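Local atomic coordinates of LEOA (Escherichia coli, PDB entry 4AUR), a protein that is a bacterial dynamin-like GTPase of enterotoxigenic strains, probably coupling GTP binding and hydrolysis to work at membranes, as other dynamins do. Residues 35-38 with 39-43; 60-63 with 64-68; 300-303 with 304-308; 336-339 with 340-344. All coordinates share one frame; numbering follows the deposited sequence.

How the contacts relate
The four contacts follow one another along a very elongated chain and none touches another. Contact 2 forms the loop between strand 54-60 and helix 66-74, consistent with the P-loop of the GTPase head. Contact 1 opens helix 38-51 just upstream in sequence, yet its centre lies about 45 Å from that of contact 2. Contacts 3 and 4 are two separate sites on one long helix, 275-343, within the dynamin-like helical domain, with centres about 54 Å apart. Contact 4, near the far end of that helix, is about 126 Å from contact 2 between centres, on the opposite side of the chain's centre, whereas contact 3 lies nearer the middle.

Contact 1. Residues 35-38 with 39-43; sequences ISDD and LQKVT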
# COMPACT_ATOMS: atom_id res chain seq x y z
N ILE A 35 -6.39 -12.64 -17.71
CA ILE A 35 -7.82 -12.94 -17.95
C ILE A 35 -8.11 -14.28 -18.71
O ILE A 35 -9.09 -14.96 -18.41
CB ILE A 35 -8.59 -11.75 -18.63
CG1 ILE A 35 -8.56 -10.51 -17.76
CG2 ILE A 35 -10.04 -12.10 -18.90
CD1 ILE A 35 -8.45 -10.81 -16.29
N SER A 36 -7.25 -14.65 -19.66
CA SER A 36 -7.64 -15.56 -20.75
C SER A 36 -9.10 -15.32 -21.13
O SER A 36 -9.41 -14.31 -21.79
CB SER A 36 -7.27 -17.06 -20.49
OG SER A 36 -8.03 -17.68 -19.48
N ASP A 37 -9.99 -16.21 -20.71
CA ASP A 37 -11.41 -16.06 -21.00
C ASP A 37 -12.23 -16.18 -19.73
O ASP A 37 -13.34 -16.66 -19.77
CB ASP A 37 -11.86 -17.11 -22.03
CG ASP A 37 -11.87 -18.51 -21.47
OD1 ASP A 37 -11.12 -18.81 -20.49
OD2 ASP A 37 -12.65 -19.32 -22.00
N ASP A 38 -11.66 -15.72 -18.62
CA ASP A 38 -12.31 -15.74 -17.31
C ASP A 38 -13.62 -14.95 -17.35
O ASP A 38 -14.57 -15.30 -16.68
CB ASP A 38 -11.37 -15.19 -16.22
CG ASP A 38 -10.18 -16.15 -15.87
OD1 ASP A 38 -10.34 -17.38 -15.93
OD2 ASP A 38 -9.08 -15.64 -15.50
N LEU A 39 -13.70 -13.90 -18.16
CA LEU A 39 -14.95 -13.15 -18.30
C LEU A 39 -16.09 -13.99 -18.86
O LEU A 39 -17.20 -14.01 -18.32
CB LEU A 39 -14.76 -11.92 -19.19
CG LEU A 39 -13.91 -10.77 -18.63
CD1 LEU A 39 -13.77 -9.62 -19.61
CD2 LEU A 39 -14.49 -10.26 -17.33
N GLN A 40 -15.83 -14.71 -19.94
CA GLN A 40 -16.87 -15.55 -20.50
C GLN A 40 -17.14 -16.77 -19.62
O GLN A 40 -18.27 -17.25 -19.56
CB GLN A 40 -16.53 -15.93 -21.93
CG GLN A 40 -17.77 -16.12 -22.79
CD GLN A 40 -18.36 -14.81 -23.30
OE1 GLN A 40 -17.63 -13.92 -23.79
NE2 GLN A 40 -19.71 -14.69 -23.22
N LYS A 41 -16.12 -17.27 -18.93
CA LYS A 41 -16.32 -18.41 -18.02
C LYS A 41 -17.28 -17.99 -16.93
O LYS A 41 -18.24 -18.70 -16.64
CB LYS A 41 -15.02 -18.87 -17.39
CG LYS A 41 -13.99 -19.41 -18.36
CD LYS A 41 -14.13 -20.90 -18.58
CE LYS A 41 -13.12 -21.40 -19.61
NZ LYS A 41 -13.66 -21.30 -21.00
N VAL A 42 -17.04 -16.81 -16.36
CA VAL A 42 -17.90 -16.29 -15.28
C VAL A 42 -19.36 -16.08 -15.70
O VAL A 42 -20.27 -16.49 -14.99
CB VAL A 42 -17.32 -15.00 -14.68
CG1 VAL A 42 -18.34 -14.24 -13.85
CG2 VAL A 42 -16.10 -15.34 -13.84
N THR A 43 -19.58 -15.44 -16.84
CA THR A 43 -20.93 -15.33 -17.41
C THR A 43 -21.65 -16.70 -17.52
O THR A 43 -22.77 -16.84 -17.06
CB THR A 43 -20.89 -14.71 -18.81
OG1 THR A 43 -20.28 -13.42 -18.73
CG2 THR A 43 -22.28 -14.55 -19.39
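Asp-37 and Lys-41 meet at the start of helix 38-51, where the irregular backbone of 35-38 runs directly into the first turn, 39-43. Asp-37 takes the N-cap position, and its carbonyl O receives the backbone N of Lys-41 at 3.0 Å. One residue on, Val-42 N reaches Asp-38 O at 2.9 Å, continuing the helical pattern. Where the loop enters the helix, Ile-35 O accepts from both Asp-38 N and Ser-36 OG, which arrive from opposite faces of its carbonyl plane.

The side chain of Asp-37 makes no capping bond. With CG set between its own backbone N and carbonyl carbon (chi1 70°), it is carried toward Lys-41 instead. The lysine chain bends at chi2 and again at chi4, laying CG against Asp-37 O at 3.2 Å and bringing NZ to the carboxylate. The resulting salt bridge ends on OD2, though its modelled length is too short to be taken literally. On another side of the turn, the CG2 methyl of Ile-35 packs on the branch carbon CG of Leu-39 at 4.1 Å, a loose apolar touch.

Ile-35, Asp-38 and Leu-39 all rest on Leu-25 of helix 3-30, and Thr-43 OG1 bonds Arg-22 of the same helix, so the turn joins helix 3-30 to helix 38-51 near the surface.

Contact 2. Residues 60-63 with 64-68; sequences GAFS and DGKTS
Lys-66 lies over one face of the Phe-62 ring. Its ammonium NZ stands 4.0 Å from the ring centroid, 23° off the normal and displaced toward the rim nearest CZ, a cation-pi contact. CE adds a CH-pi contact over the same face. The lysine arrives there with CG anti to its backbone N, and a single bend at chi3 (-71°) turns its last atoms over the ring. Phe-62 CG lies beside its own backbone N; although its CB points away from 64-68, the ring swings back to meet them. In the plane of the ring, at its edge, Thr-67 OG1 comes within 3.8 Å of CD1.

Gly-60, Gly-65, Lys-66 and Thr-67 match a P-loop (Walker A) sequence in the strand-loop-helix setting of a dynamin GTPase domain, so the loop probably cradles nucleotide phosphates. Lys-66 NZ forms a salt bridge with Asp-108, and a weak hydrogen bond to Leu-58 O gives it a further partner.

Two backbone bonds fold the loop. Asp-64 N reaches Ala-61 O at 3.2 Å, and Gly-65 N reaches Phe-62 O at 2.8 Å; both donors stand well above the carbonyl planes. Gly-65 has a positive phi, a conformation favourable to glycine, as the chain enters helix 66-74. Asp-64 sets CB 3.5 Å from Ala-61 O, while its own backbone O accepts from Asn-177 ND2. Ser-63 O accepts from Lys-178 NZ.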
# COMPACT_ATOMS: atom_id res chain seq x y z
N GLY A 60 -31.94 -40.87 6.61
CA GLY A 60 -32.41 -41.52 7.82
C GLY A 60 -33.30 -42.72 7.54
O GLY A 60 -33.77 -42.93 6.42
N ALA A 61 -33.52 -43.52 8.57
CA ALA A 61 -34.40 -44.66 8.45
C ALA A 61 -35.81 -44.13 8.45
O ALA A 61 -36.08 -43.14 9.12
CB ALA A 61 -34.19 -45.60 9.61
N PHE A 62 -36.69 -44.77 7.69
CA PHE A 62 -38.07 -44.30 7.54
C PHE A 62 -38.84 -44.47 8.83
O PHE A 62 -39.68 -43.64 9.17
CB PHE A 62 -38.77 -45.01 6.39
CG PHE A 62 -38.28 -44.56 5.04
CD1 PHE A 62 -38.80 -43.41 4.45
CD2 PHE A 62 -37.29 -45.27 4.37
CE1 PHE A 62 -38.34 -42.99 3.22
CE2 PHE A 62 -36.83 -44.84 3.14
CZ PHE A 62 -37.35 -43.70 2.56
N SER A 63 -38.52 -45.54 9.56
CA SER A 63 -39.09 -45.83 10.87
C SER A 63 -38.79 -44.74 11.90
O SER A 63 -39.52 -44.62 12.88
CB SER A 63 -38.58 -47.17 11.39
OG SER A 63 -37.17 -47.24 11.31
N ASP A 64 -37.73 -43.96 11.68
CA ASP A 64 -37.47 -42.80 12.51
C ASP A 64 -38.28 -41.57 12.05
O ASP A 64 -38.08 -40.46 12.53
CB ASP A 64 -35.97 -42.51 12.59
CG ASP A 64 -35.18 -43.61 13.31
OD1 ASP A 64 -35.80 -44.63 13.69
OD2 ASP A 64 -33.95 -43.47 13.50
N GLY A 65 -39.22 -41.76 11.14
CA GLY A 65 -40.22 -40.72 10.89
C GLY A 65 -39.69 -39.54 10.11
O GLY A 65 -40.09 -38.40 10.32
N LYS A 66 -38.80 -39.85 9.19
CA LYS A 66 -38.19 -38.92 8.26
C LYS A 66 -39.24 -38.21 7.42
O LYS A 66 -39.14 -37.01 7.16
CB LYS A 66 -37.29 -39.76 7.35
CG LYS A 66 -36.60 -39.04 6.22
CD LYS A 66 -36.36 -39.99 5.05
CE LYS A 66 -35.29 -41.02 5.35
NZ LYS A 66 -34.70 -41.62 4.11
N THR A 67 -40.23 -38.96 6.96
CA THR A 67 -41.20 -38.43 6.02
C THR A 67 -42.08 -37.37 6.70
O THR A 67 -42.50 -36.39 6.08
CB THR A 67 -42.06 -39.57 5.44
OG1 THR A 67 -41.22 -40.47 4.70
CG2 THR A 67 -43.10 -39.01 4.52
N SER A 68 -42.33 -37.55 7.99
CA SER A 68 -43.09 -36.57 8.73
C SER A 68 -42.27 -35.29 8.80
O SER A 68 -42.78 -34.19 8.56
CB SER A 68 -43.41 -37.08 10.13
OG SER A 68 -43.78 -38.45 10.09

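Contact 3. Residues 300-303 with 304-308; sequences VEKN and DEDMH
Lys-302 and Asp-306 form an i to i+4 salt bridge along helix 275-343, the long helix of the dynamin-like helical domain. The lysine CB points away from 304-308, but CG leaves anti to the backbone N and passes 4.2 Å from Asp-306 OD2. The chain then runs extended through CD, and CE too stays 4.2 Å from that oxygen. The bend at chi4 (48°) turns NZ back onto OD2 at 3.0 Å, on the syn side and 18° out of the carboxylate plane. NZ is further held by Ser-402 OG and Gln-399 O, tying this turn to helix 368-408.

In the backbone of the same pair, Asp-306 N meets Lys-302 O in a nearly straight bond, N-H...O 170°. Glu-301 and Glu-305 lie one turn apart with their carboxylate planes nearly parallel; Glu-301 OE1 is 4.2 Å from Glu-305 OE1, so the two like charges probably disfavour each other somewhat. Asn-303 OD1 bonds Ser-546 OG, while the amide's other branch faces selenomethionine Met-307, whose chain curls at chi2 and chi3 until CE lies 3.3 Å from Asn-303 ND2.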
# COMPACT_ATOMS: atom_id res chain seq x y z
N VAL A 300 6.36 7.16 -5.06
CA VAL A 300 6.14 8.20 -6.03
C VAL A 300 5.77 9.49 -5.34
O VAL A 300 6.13 10.54 -5.82
CB VAL A 300 5.01 7.86 -7.00
CG1 VAL A 300 4.74 9.01 -7.96
CG2 VAL A 300 5.32 6.58 -7.74
N GLU A 301 5.06 9.41 -4.23
CA GLU A 301 4.73 10.61 -3.48
C GLU A 301 6.03 11.21 -2.92
O GLU A 301 6.39 12.32 -3.26
CB GLU A 301 3.69 10.29 -2.40
CG GLU A 301 3.77 11.12 -1.11
CD GLU A 301 3.65 10.23 0.13
OE1 GLU A 301 4.66 9.56 0.51
OE2 GLU A 301 2.53 10.19 0.71
N LYS A 302 6.74 10.45 -2.10
CA LYS A 302 8.03 10.87 -1.58
C LYS A 302 8.96 11.45 -2.63
O LYS A 302 9.61 12.43 -2.38
CB LYS A 302 8.73 9.69 -0.92
CG LYS A 302 10.23 9.87 -0.74
CD LYS A 302 10.80 9.01 0.37
CE LYS A 302 12.34 9.00 0.36
NZ LYS A 302 13.02 10.34 0.24
N ASN A 303 9.06 10.81 -3.79
CA ASN A 303 9.96 11.28 -4.83
C ASN A 303 9.51 12.57 -5.42
O ASN A 303 10.32 13.36 -5.80
CB ASN A 303 10.10 10.26 -5.97
CG ASN A 303 11.24 10.61 -6.94
OD1 ASN A 303 11.01 10.89 -8.11
ND2 ASN A 303 12.47 10.59 -6.44
N ASP A 304 8.20 12.76 -5.52
CA ASP A 304 7.64 13.96 -6.08
C ASP A 304 7.84 15.11 -5.08
O ASP A 304 8.09 16.23 -5.47
CB ASP A 304 6.15 13.74 -6.37
CG ASP A 304 5.56 14.76 -7.35
OD1 ASP A 304 6.32 15.60 -7.89
OD2 ASP A 304 4.32 14.73 -7.58
N GLU A 305 7.77 14.80 -3.80
CA GLU A 305 7.88 15.81 -2.76
C GLU A 305 9.33 16.24 -2.57
O GLU A 305 9.61 17.43 -2.37
CB GLU A 305 7.27 15.29 -1.46
CG GLU A 305 5.75 15.12 -1.56
CD GLU A 305 5.12 14.26 -0.45
OE1 GLU A 305 5.87 13.62 0.33
OE2 GLU A 305 3.85 14.23 -0.37
N ASP A 306 10.26 15.28 -2.62
CA ASP A 306 11.69 15.57 -2.68
C ASP A 306 12.02 16.55 -3.79
O ASP A 306 12.80 17.47 -3.58
CB ASP A 306 12.51 14.31 -2.96
CG ASP A 306 12.74 13.43 -1.73
OD1 ASP A 306 12.30 13.77 -0.61
OD2 ASP A 306 13.39 12.38 -1.90
N MSE A 307 11.46 16.37 -4.98
CA MSE A 307 11.85 17.25 -6.11
C MSE A 307 11.56 18.68 -5.74
O MSE A 307 12.38 19.55 -5.99
CB MSE A 307 11.15 16.94 -7.44
CG MSE A 307 11.33 15.51 -7.92
SE MSE A 307 13.20 15.16 -8.44
CE MSE A 307 13.51 13.61 -7.25
N HIS A 308 10.40 18.94 -5.15
CA HIS A 308 10.03 20.28 -4.74
C HIS A 308 10.91 20.72 -3.58
O HIS A 308 11.44 21.82 -3.59
CB HIS A 308 8.52 20.38 -4.43
CG HIS A 308 7.67 20.20 -5.65
ND1 HIS A 308 7.66 21.10 -6.70
CD2 HIS A 308 6.84 19.19 -6.02
CE1 HIS A 308 6.85 20.66 -7.65
NE2 HIS A 308 6.34 19.50 -7.27

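Contact 4. Residues 336-339 with 340-344; sequences EKQL and MSQLR
Met-340, a selenomethionine, touches the turn before it through CG, 3.3 Å from Glu-336 O, the carbonyl that also accepts its backbone N. Its chain bends at chi2 and chi3, leading the end away from 336-339 toward Ala-504 and Ile-507 of helix 489-518. Glu-336 goes to the same helix: its OE1 bonds Tyr-515 OH.

Ser-341 follows with its N on Lys-337 O. Its hydroxyl, placed between backbone N and carbonyl carbon, folds back and donates to Gln-338 O at 2.9 Å, slightly tilted from the carbonyl plane. That carbonyl also takes Gln-342 N at 3.1 Å, this donor lying in the plane, so two donors grip one oxygen.

These bonds belong to the last turns of helix 275-343, the long helix of the dynamin-like helical domain, where an i to i+4 pair of glutamines lies along one side. Gln-342 extends beyond CG and offers NE2 to Gln-338 OE1 at 2.7 Å. The approach is on a lone pair in the acceptor's plane, with an N-H...O angle of 152°, though the two amide planes are turned 55° apart. Gln-338 reaches this position by a bend at chi2 (58°), which brings its end back toward the following turn. A second bond from NE2, to Glu-358 OE2, links the pair to helix 351-359, where Phe-354 also touches Gln-342.

Leu-343 N makes a weak bond to Leu-339 O, 3.1 Å long. Arg-344, whose side chain does not meet 336-339, has its guanidinium face over Met-340 O, and the backbone O of Arg-344 accepts from Lys-500 NZ.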
# COMPACT_ATOMS: atom_id res chain seq x y z
N GLU A 336 38.12 49.80 2.11
CA GLU A 336 38.57 50.77 1.11
C GLU A 336 38.27 52.19 1.53
O GLU A 336 39.08 53.06 1.30
CB GLU A 336 37.93 50.48 -0.25
CG GLU A 336 38.57 51.18 -1.44
CD GLU A 336 37.79 51.01 -2.75
OE1 GLU A 336 36.64 50.50 -2.73
OE2 GLU A 336 38.32 51.37 -3.82
N LYS A 337 37.12 52.45 2.13
CA LYS A 337 36.81 53.79 2.60
C LYS A 337 37.80 54.19 3.70
O LYS A 337 38.26 55.35 3.76
CB LYS A 337 35.36 53.89 3.11
CG LYS A 337 35.08 55.08 4.03
CD LYS A 337 33.73 55.01 4.75
CE LYS A 337 33.69 55.93 5.99
NZ LYS A 337 32.33 56.04 6.62
N GLN A 338 38.13 53.21 4.56
CA GLN A 338 38.99 53.42 5.69
C GLN A 338 40.38 53.82 5.23
O GLN A 338 40.88 54.87 5.61
CB GLN A 338 39.02 52.18 6.58
CG GLN A 338 40.16 52.11 7.60
CD GLN A 338 40.18 53.29 8.57
OE1 GLN A 338 41.22 53.94 8.76
NE2 GLN A 338 39.03 53.57 9.20
N LEU A 339 41.00 52.97 4.41
CA LEU A 339 42.30 53.27 3.78
C LEU A 339 42.31 54.62 3.05
O LEU A 339 43.30 55.37 3.11
CB LEU A 339 42.71 52.17 2.81
CG LEU A 339 43.22 50.84 3.37
CD1 LEU A 339 43.35 49.83 2.27
CD2 LEU A 339 44.55 50.99 4.07
N MSE A 340 41.23 54.96 2.37
CA MSE A 340 41.22 56.22 1.64
C MSE A 340 41.19 57.41 2.61
O MSE A 340 41.85 58.40 2.38
CB MSE A 340 40.11 56.28 0.56
CG MSE A 340 40.30 55.39 -0.67
SE MSE A 340 41.99 55.73 -1.61
CE MSE A 340 41.39 57.22 -2.76
N SER A 341 40.45 57.33 3.70
CA SER A 341 40.39 58.46 4.63
C SER A 341 41.68 58.60 5.45
O SER A 341 41.95 59.65 6.04
CB SER A 341 39.20 58.30 5.57
OG SER A 341 39.49 57.26 6.48
N GLN A 342 42.47 57.54 5.51
CA GLN A 342 43.76 57.60 6.13
C GLN A 342 44.72 58.29 5.21
O GLN A 342 45.67 58.93 5.67
CB GLN A 342 44.29 56.20 6.41
CG GLN A 342 43.77 55.59 7.68
CD GLN A 342 44.53 54.34 8.00
OE1 GLN A 342 45.76 54.33 8.04
NE2 GLN A 342 43.80 53.26 8.22
N LEU A 343 44.51 58.13 3.92
CA LEU A 343 45.45 58.66 2.95
C LEU A 343 45.32 60.14 2.81
O LEU A 343 46.32 60.84 2.82
CB LEU A 343 45.24 58.03 1.57
CG LEU A 343 46.13 58.56 0.44
CD1 LEU A 343 47.61 58.57 0.79
CD2 LEU A 343 45.92 57.73 -0.81
N ARG A 344 44.09 60.63 2.67
CA ARG A 344 43.92 62.01 2.21
C ARG A 344 44.53 63.09 3.13
O ARG A 344 44.91 64.15 2.63
CB ARG A 344 42.46 62.32 1.85
CG ARG A 344 41.46 62.46 3.00
CD ARG A 344 40.07 62.87 2.46
NE ARG A 344 39.59 61.98 1.38
CZ ARG A 344 38.82 60.90 1.53
NH1 ARG A 344 38.38 60.50 2.73
NH2 ARG A 344 38.48 60.19 0.46